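Local coordinates for haloacid dehalogenase domain protein hydrolase (PDB 4OVY) that probably works as a metal-dependent hydrolase, perhaps a phosphatase, of the haloacid dehalogenase superfamily, and holds a calcium ion at its metal site, at residues H259-R264 with D293-W298; V263-Y268 with V300-S305. All coordinates share one frame; numbering follows the deposited sequence.

Contact 1. Residues H259-R264 with D293-W298. With EDO (1,2-ethanediol), chain G.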
# COMPACT_ATOMS: atom_id res chain seq x y z
N HIS A 259 -19.76 -7.35 -20.79
CA HIS A 259 -19.78 -8.76 -21.19
C HIS A 259 -20.97 -9.05 -22.09
O HIS A 259 -22.07 -9.37 -21.61
CB HIS A 259 -19.79 -9.64 -19.95
CG HIS A 259 -18.53 -9.53 -19.15
ND1 HIS A 259 -17.55 -10.49 -19.17
CD2 HIS A 259 -18.07 -8.54 -18.35
CE1 HIS A 259 -16.55 -10.11 -18.39
NE2 HIS A 259 -16.84 -8.93 -17.88
N THR A 260 -20.73 -8.94 -23.39
CA THR A 260 -21.76 -9.06 -24.41
C THR A 260 -21.61 -10.32 -25.27
O THR A 260 -22.42 -10.55 -26.17
CB THR A 260 -21.67 -7.85 -25.36
OG1 THR A 260 -20.32 -7.70 -25.82
CG2 THR A 260 -22.12 -6.58 -24.64
N ASP A 261 -20.58 -11.13 -24.99
CA ASP A 261 -20.21 -12.23 -25.88
C ASP A 261 -20.46 -13.60 -25.24
O ASP A 261 -19.59 -14.15 -24.57
CB ASP A 261 -18.72 -12.10 -26.26
CG ASP A 261 -18.34 -12.95 -27.45
OD1 ASP A 261 -19.04 -13.95 -27.73
OD2 ASP A 261 -17.34 -12.60 -28.11
N ALA A 262 -21.66 -14.14 -25.46
CA ALA A 262 -22.04 -15.44 -24.90
C ALA A 262 -21.35 -16.61 -25.60
O ALA A 262 -21.29 -17.72 -25.06
CB ALA A 262 -23.55 -15.63 -24.96
N VAL A 263 -20.84 -16.37 -26.80
CA VAL A 263 -20.21 -17.43 -27.60
C VAL A 263 -18.77 -17.69 -27.16
O VAL A 263 -18.39 -18.84 -26.93
CB VAL A 263 -20.25 -17.09 -29.10
CG1 VAL A 263 -19.56 -18.17 -29.93
CG2 VAL A 263 -21.70 -16.90 -29.54
N ARG A 264 -17.97 -16.64 -27.04
CA ARG A 264 -16.56 -16.78 -26.66
C ARG A 264 -16.31 -16.63 -25.15
O ARG A 264 -15.28 -17.07 -24.63
CB ARG A 264 -15.71 -15.78 -27.44
CG ARG A 264 -15.79 -15.94 -28.95
CD ARG A 264 -14.88 -14.98 -29.70
NE ARG A 264 -15.22 -13.59 -29.42
CZ ARG A 264 -14.46 -12.53 -29.71
NH1 ARG A 264 -13.28 -12.67 -30.31
NH2 ARG A 264 -14.87 -11.32 -29.39
N ASP A 293 -17.21 -3.19 -25.69
CA ASP A 293 -18.11 -4.26 -26.13
C ASP A 293 -17.26 -5.49 -26.47
O ASP A 293 -16.63 -5.53 -27.53
CB ASP A 293 -18.89 -3.78 -27.36
CG ASP A 293 -19.93 -4.78 -27.87
OD1 ASP A 293 -19.76 -6.00 -27.70
OD2 ASP A 293 -20.91 -4.32 -28.47
N MSE A 294 -17.24 -6.48 -25.57
CA MSE A 294 -16.35 -7.64 -25.75
C MSE A 294 -16.59 -8.37 -27.06
O MSE A 294 -15.64 -8.75 -27.75
CB MSE A 294 -16.47 -8.60 -24.55
CG MSE A 294 -15.80 -8.05 -23.29
SE MSE A 294 -15.85 -9.33 -21.79
CE MSE A 294 -15.09 -10.81 -22.81
N GLN A 295 -17.85 -8.57 -27.42
CA GLN A 295 -18.23 -9.27 -28.64
C GLN A 295 -17.66 -8.60 -29.89
O GLN A 295 -17.15 -9.27 -30.77
CB GLN A 295 -19.76 -9.34 -28.77
CG GLN A 295 -20.27 -10.10 -29.99
CD GLN A 295 -21.77 -9.94 -30.20
OE1 GLN A 295 -22.33 -8.87 -29.96
NE2 GLN A 295 -22.42 -10.99 -30.67
N ARG A 296 -17.73 -7.28 -29.94
CA ARG A 296 -17.37 -6.53 -31.14
C ARG A 296 -15.95 -5.97 -31.13
O ARG A 296 -15.35 -5.82 -32.19
CB ARG A 296 -18.36 -5.40 -31.37
CG ARG A 296 -19.76 -5.90 -31.69
CD ARG A 296 -20.68 -4.77 -32.13
NE ARG A 296 -20.29 -4.20 -33.42
CZ ARG A 296 -20.58 -4.72 -34.62
NH1 ARG A 296 -20.17 -4.09 -35.72
NH2 ARG A 296 -21.28 -5.84 -34.73
N ASP A 297 -15.41 -5.68 -29.94
CA ASP A 297 -14.17 -4.89 -29.84
C ASP A 297 -12.89 -5.71 -29.69
O ASP A 297 -11.80 -5.16 -29.86
CB ASP A 297 -14.26 -3.89 -28.67
CG ASP A 297 -15.39 -2.88 -28.83
OD1 ASP A 297 -16.01 -2.81 -29.92
OD2 ASP A 297 -15.67 -2.15 -27.86
N TRP A 298 -13.02 -6.99 -29.35
CA TRP A 298 -11.87 -7.83 -29.06
C TRP A 298 -11.76 -8.98 -30.06
O TRP A 298 -12.71 -9.75 -30.24
CB TRP A 298 -11.97 -8.40 -27.63
CG TRP A 298 -11.68 -7.39 -26.54
CD1 TRP A 298 -11.26 -6.10 -26.69
CD2 TRP A 298 -11.72 -7.63 -25.12
NE1 TRP A 298 -11.07 -5.51 -25.47
CE2 TRP A 298 -11.33 -6.43 -24.49
CE3 TRP A 298 -12.04 -8.73 -24.33
CZ2 TRP A 298 -11.27 -6.30 -23.10
CZ3 TRP A 298 -11.98 -8.60 -22.94
CH2 TRP A 298 -11.60 -7.39 -22.34
C1 EDO G . -15.12 -10.19 -33.15
O1 EDO G . -15.31 -8.78 -33.29
C2 EDO G . -13.76 -10.60 -33.71
O2 EDO G . -13.02 -9.44 -34.11
O HOH W 1 -24.65 -9.74 -27.72
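R264 reaches across to the carbonyl of W298, and its side chain is worth following outward. CB, CG and CD pass D261 OD2 without touching 293-298, and the bend at chi3 (-61°) sets NE, whose N-H meets D261 OD2 on the syn side at 2.7 Å, a salt bridge inside the loop. Beyond CZ, NH1 and NH2 both donate end-on to W298 O, 3.0 and 2.8 Å away, an oxygen lying in the guanidinium plane. NH2 also comes within 3.1 Å of M294 O, and C1 of a bound ethanediol lies over one guanidinium face. D261 OD1 takes the backbone N-H of R264, an Asx motif that shapes the turn leaving strand 253-260, one of the parallel strands of the HAD-type core. Strand 290-293, its neighbour in the sheet, runs into helix 294-297, where D293 is the N-cap. D293 OD1 is held from opposite faces of its carboxylate: R296 N gives the capping bond on one, T260 OG1 donates at 2.6 Å on the other. Deeper in, the selenium of M294 sits 3.3 Å above the H259 ring, displaced toward ND1; the ring's NE2 bonds to G45 O.

Contact 2. Residues V263-Y268 with V300-S305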
# COMPACT_ATOMS: atom_id res chain seq x y z
N VAL A 263 -20.84 -16.37 -26.80
CA VAL A 263 -20.21 -17.43 -27.60
C VAL A 263 -18.77 -17.69 -27.16
O VAL A 263 -18.39 -18.84 -26.93
CB VAL A 263 -20.25 -17.09 -29.10
CG1 VAL A 263 -19.56 -18.17 -29.93
CG2 VAL A 263 -21.70 -16.90 -29.54
N ARG A 264 -17.97 -16.64 -27.04
CA ARG A 264 -16.56 -16.78 -26.66
C ARG A 264 -16.31 -16.63 -25.15
O ARG A 264 -15.28 -17.07 -24.63
CB ARG A 264 -15.71 -15.78 -27.44
CG ARG A 264 -15.79 -15.94 -28.95
CD ARG A 264 -14.88 -14.98 -29.70
NE ARG A 264 -15.22 -13.59 -29.42
CZ ARG A 264 -14.46 -12.53 -29.71
NH1 ARG A 264 -13.28 -12.67 -30.31
NH2 ARG A 264 -14.87 -11.32 -29.39
N GLU A 265 -17.25 -16.02 -24.43
CA GLU A 265 -17.09 -15.82 -22.99
C GLU A 265 -18.46 -15.97 -22.34
O GLU A 265 -19.09 -17.02 -22.49
CB GLU A 265 -16.39 -14.47 -22.70
CG GLU A 265 -15.63 -14.41 -21.37
CD GLU A 265 -16.30 -13.56 -20.28
OE1 GLU A 265 -15.82 -13.59 -19.13
OE2 GLU A 265 -17.28 -12.84 -20.57
N PHE A 266 -18.94 -14.94 -21.65
CA PHE A 266 -20.28 -14.95 -21.06
C PHE A 266 -20.96 -13.63 -21.35
O PHE A 266 -20.29 -12.60 -21.42
CB PHE A 266 -20.19 -15.13 -19.55
CG PHE A 266 -19.65 -16.46 -19.14
CD1 PHE A 266 -18.30 -16.67 -18.99
CD2 PHE A 266 -20.52 -17.52 -18.91
CE1 PHE A 266 -17.80 -17.91 -18.61
CE2 PHE A 266 -20.04 -18.76 -18.54
CZ PHE A 266 -18.68 -18.95 -18.38
N ALA A 267 -22.28 -13.67 -21.52
CA ALA A 267 -23.05 -12.45 -21.73
C ALA A 267 -23.88 -12.20 -20.49
O ALA A 267 -24.68 -13.05 -20.09
CB ALA A 267 -23.93 -12.56 -22.96
N TYR A 268 -23.67 -11.06 -19.86
CA TYR A 268 -24.41 -10.67 -18.66
C TYR A 268 -24.23 -9.20 -18.35
O TYR A 268 -23.21 -8.62 -18.69
CB TYR A 268 -23.95 -11.48 -17.44
CG TYR A 268 -22.48 -11.33 -17.07
CD1 TYR A 268 -21.51 -12.12 -17.65
CD2 TYR A 268 -22.08 -10.40 -16.10
CE1 TYR A 268 -20.17 -11.99 -17.31
CE2 TYR A 268 -20.75 -10.26 -15.74
CZ TYR A 268 -19.80 -11.06 -16.34
OH TYR A 268 -18.48 -10.93 -15.99
N VAL A 300 -9.72 -11.56 -29.98
CA VAL A 300 -9.66 -12.80 -29.22
C VAL A 300 -9.98 -12.47 -27.77
O VAL A 300 -9.86 -11.32 -27.36
CB VAL A 300 -8.26 -13.48 -29.30
CG1 VAL A 300 -7.92 -13.81 -30.75
CG2 VAL A 300 -7.17 -12.62 -28.69
N ILE A 301 -10.43 -13.46 -27.00
CA ILE A 301 -10.72 -13.24 -25.59
C ILE A 301 -9.56 -13.72 -24.72
O ILE A 301 -8.97 -12.93 -23.98
CB ILE A 301 -12.02 -13.94 -25.16
CG1 ILE A 301 -13.19 -13.51 -26.06
CG2 ILE A 301 -12.33 -13.65 -23.69
CD1 ILE A 301 -13.45 -12.02 -26.09
N PHE A 302 -9.23 -15.01 -24.82
CA PHE A 302 -8.22 -15.61 -23.97
C PHE A 302 -6.91 -15.84 -24.75
O PHE A 302 -6.94 -15.96 -25.97
CB PHE A 302 -8.73 -16.94 -23.41
CG PHE A 302 -10.04 -16.82 -22.68
CD1 PHE A 302 -10.10 -16.22 -21.44
CD2 PHE A 302 -11.21 -17.28 -23.26
CE1 PHE A 302 -11.30 -16.09 -20.76
CE2 PHE A 302 -12.42 -17.15 -22.59
CZ PHE A 302 -12.46 -16.56 -21.35
N PRO A 303 -5.78 -15.91 -24.03
CA PRO A 303 -4.52 -16.27 -24.70
C PRO A 303 -4.53 -17.71 -25.20
O PRO A 303 -5.28 -18.55 -24.69
CB PRO A 303 -3.45 -16.11 -23.61
CG PRO A 303 -4.15 -15.67 -22.37
CD PRO A 303 -5.63 -15.73 -22.58
N GLU A 304 -3.70 -18.00 -26.20
CA GLU A 304 -3.51 -19.37 -26.65
C GLU A 304 -2.87 -20.20 -25.54
O GLU A 304 -2.12 -19.67 -24.71
CB GLU A 304 -2.64 -19.42 -27.91
CG GLU A 304 -3.30 -18.78 -29.12
CD GLU A 304 -2.63 -19.15 -30.43
OE1 GLU A 304 -1.41 -19.46 -30.42
OE2 GLU A 304 -3.31 -19.12 -31.48
N SER A 305 -3.20 -21.49 -25.51
CA SER A 305 -2.68 -22.41 -24.50
C SER A 305 -1.40 -23.09 -24.98
O SER A 305 -0.35 -22.45 -25.07
CB SER A 305 -3.74 -23.47 -24.15
OG SER A 305 -4.26 -24.08 -25.32
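The guanidinium of R264 and the phenyl ring of F302 are the flat groups that meet across the contact, and I301 serves both. Over one face of the guanidinium lies I301 CD1, 3.6 Å above the plane and shifted toward the NH2 side; V300 N approaches NH1 obliquely. On F302 the other branch of the same isoleucine, CG2, sits over the ring centre, also 3.6 Å above it. At the rim of that ring the carbonyl oxygen of R264 comes in near the plane, 3.5 Å from CE2, while E265 CG approaches CZ obliquely at 3.8 Å.

I301 divides its work by branch. CG1, anti to its own carbonyl carbon (chi1 -54°), packs against R264 CB at 3.7 Å, and CD1 continues from there to the guanidinium. CG2 also faces E265 CG, 4.1 Å away. E265 crosses both I301 and F302 at about a right angle and meets them through CG, which its first torsion places anti to the backbone N (chi1 -155°).

Its carboxylate is engaged elsewhere: OE2 accepts the N-H of F266 (2.9 Å) and bonds H259 ND1, while OE1 bonds Y140 OH. The contact joins the loop after strand 253-260 to the irregular tail that follows helix 294-297. M294 touches both E265 and I301 from the helix, and F131 meets the F302 ring with the planes at about 60°.

The polar ends of R264 and E265 find their partners outside 300-305. With no hydrogen bond across it, the contact rests on shape and nonpolar packing, and the donors gathered round the buried E265 carboxylate would probably help stabilise its negative charge.

Contacts 1 and 2 lie side by side, their centres about 8 Å apart, on the same side of the chain's centre. Along the chain 259-264 runs into 263-268, the two sharing V263 and R264, and 293-298 is followed by 300-305. One loop, between antiparallel neighbours 253-260 and 267-268 of the central sheet, therefore receives first the helix after strand 290-293 and then the C-terminal tail. H259 O and Y268 N, 2.9 Å apart in a probable hydrogen bond, pair those strands and join the contacts. The H259 side chain is about 7 Å from the calcium ion, that of E265 about 11 Å: contact 1 borders the metal site, contact 2 lies further out.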